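Local atomic coordinates of glucose-6-phosphate 1-dehydrogenase (Kluyveromyces lactis, PDB entry 7E6I), a protein that catalyses the NADP+-dependent oxidation of glucose 6-phosphate to 6-phosphogluconolactone, the first and rate-limiting step of the oxidative pentose phosphate pathway. Residues Thr12-Ser17 and Ile45-Ser50. Residues are numbered along the deposited sequence; the frame is centred on the assembly and turned at random.
Sequences TIFGAS and IGYARS
Tyr47 and Phe14 lie side by side on neighbouring parallel strands, and their rings meet obliquely, with planes at 37° and centroids 4.7 Å apart. CG of Tyr47 stands anti to its backbone N (chi1 -176°), which stands the ring up off the sheet beside Phe14: CE2 of Phe14 rests above one face of the tyrosine, toward the rim, 3.5 Å from Tyr47 CD1. In return Tyr47 CB sits over a face of the phenylalanine in a CH-pi contact. Tyr47 OH is hydrogen-bonded to Pro90 O, which fixes the far end of the ring, while the near end packs on Phe14. An alanine in place of Tyr47 would probably open a gap beside Phe14, leaving its ring freer to shift and Pro90 O without the phenol.

The side chains of Thr12 and Ile45 lie on the same face of the sheet, Thr12 OG1 4.2 Å from Ile45 CB and Thr12 CG2, anti to the backbone N, 3.5 Å from Ile45 O; Leu100 of helix 94-110 packs on Thr12, Phe14 and Ile45 together. Ile45 O accepts Ile13 N at 2.7 Å, and Tyr47 N donates to Ile13 O.

Beyond the end of strand 10-14, Ala16 N gives Tyr47 O a nearly straight bond (3.0 Å, 173°) and Gly15 N a weak, strongly bent one. Gly15 has positive phi, which favours glycine, and the turn brings Ala16 CB to 3.4 Å from Gly46 CA, where a side chain on Gly46 would clash.

The arrangement is the first beta-alpha-beta unit of a Rossmann fold, strands 10-14 and 43-48 joined through helix 19-34. Gly15, Ala16 and Ser17 begin the glycine-containing loop and Arg49 follows the second strand, residues that probably bind NADP+, as in related enzymes; backbone bonds to Tyr47 O thus set the start of that loop against the strand leading to Arg49.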
# COMPACT_ATOMS: atom_id res chain seq x y z
N THR A 12 -12.56 -9.08 -16.26
CA THR A 12 -11.48 -9.40 -17.18
C THR A 12 -10.15 -8.99 -16.56
O THR A 12 -9.97 -7.82 -16.19
CB THR A 12 -11.66 -8.70 -18.53
OG1 THR A 12 -12.98 -8.92 -19.02
CG2 THR A 12 -10.66 -9.23 -19.52
N ILE A 13 -9.22 -9.94 -16.46
CA ILE A 13 -7.88 -9.70 -15.91
C ILE A 13 -6.92 -9.64 -17.09
O ILE A 13 -6.53 -10.67 -17.65
CB ILE A 13 -7.46 -10.78 -14.91
CG1 ILE A 13 -8.40 -10.82 -13.71
CG2 ILE A 13 -6.05 -10.52 -14.42
CD1 ILE A 13 -9.59 -11.73 -13.92
N PHE A 14 -6.51 -8.43 -17.46
CA PHE A 14 -5.50 -8.26 -18.49
C PHE A 14 -4.12 -8.56 -17.93
O PHE A 14 -3.83 -8.31 -16.75
CB PHE A 14 -5.55 -6.84 -19.06
CG PHE A 14 -6.65 -6.64 -20.07
CD1 PHE A 14 -7.95 -6.37 -19.66
CD2 PHE A 14 -6.39 -6.71 -21.42
CE1 PHE A 14 -8.96 -6.17 -20.59
CE2 PHE A 14 -7.39 -6.52 -22.35
CZ PHE A 14 -8.68 -6.25 -21.94
N GLY A 15 -3.25 -9.09 -18.79
CA GLY A 15 -1.97 -9.58 -18.33
C GLY A 15 -2.09 -10.90 -17.59
O GLY A 15 -1.27 -11.18 -16.71
N ALA A 16 -3.09 -11.71 -17.93
CA ALA A 16 -3.47 -12.83 -17.08
C ALA A 16 -2.37 -13.87 -16.90
O ALA A 16 -2.40 -14.63 -15.93
CB ALA A 16 -4.72 -13.50 -17.64
N SER A 17 -1.41 -13.93 -17.81
CA SER A 17 -0.35 -14.93 -17.76
C SER A 17 0.82 -14.51 -16.87
O SER A 17 1.70 -15.34 -16.61
CB SER A 17 0.15 -15.21 -19.17
OG SER A 17 0.58 -14.00 -19.79
N ILE A 45 -12.53 -13.71 -16.93
CA ILE A 45 -11.84 -13.85 -18.22
C ILE A 45 -10.41 -13.34 -18.08
O ILE A 45 -10.19 -12.17 -17.73
CB ILE A 45 -12.56 -13.06 -19.32
CG1 ILE A 45 -14.01 -13.49 -19.48
CG2 ILE A 45 -11.81 -13.21 -20.62
CD1 ILE A 45 -14.77 -12.60 -20.44
N GLY A 46 -9.45 -14.20 -18.40
CA GLY A 46 -8.06 -13.81 -18.44
C GLY A 46 -7.62 -13.54 -19.87
O GLY A 46 -7.76 -14.39 -20.74
N TYR A 47 -7.07 -12.35 -20.10
CA TYR A 47 -6.64 -11.90 -21.41
C TYR A 47 -5.13 -11.63 -21.38
O TYR A 47 -4.63 -10.99 -20.46
CB TYR A 47 -7.41 -10.63 -21.82
CG TYR A 47 -7.17 -10.06 -23.21
CD1 TYR A 47 -5.95 -9.48 -23.55
CD2 TYR A 47 -8.18 -10.04 -24.16
CE1 TYR A 47 -5.74 -8.94 -24.81
CE2 TYR A 47 -7.98 -9.51 -25.42
CZ TYR A 47 -6.76 -8.96 -25.74
OH TYR A 47 -6.56 -8.43 -27.00
N ALA A 48 -4.43 -12.13 -22.40
CA ALA A 48 -3.00 -11.87 -22.61
C ALA A 48 -2.63 -12.26 -24.05
O ALA A 48 -3.44 -12.83 -24.78
CB ALA A 48 -2.12 -12.62 -21.59
N ARG A 49 -1.40 -11.92 -24.44
CA ARG A 49 -0.98 -12.13 -25.83
C ARG A 49 -0.72 -13.61 -26.12
O ARG A 49 -1.08 -14.09 -27.20
CB ARG A 49 0.27 -11.30 -26.14
CG ARG A 49 0.24 -9.86 -25.60
CD ARG A 49 1.59 -9.35 -25.02
NE ARG A 49 2.31 -10.30 -24.17
CZ ARG A 49 2.01 -10.64 -22.91
NH1 ARG A 49 0.94 -10.11 -22.30
NH2 ARG A 49 2.73 -11.52 -22.25
N SER A 50 -0.11 -14.33 -25.19
CA SER A 50 0.21 -15.74 -25.41
C SER A 50 -1.05 -16.53 -25.70
O SER A 50 -2.17 -16.14 -25.38
CB SER A 50 0.90 -16.36 -24.20
OG SER A 50 2.17 -15.80 -23.96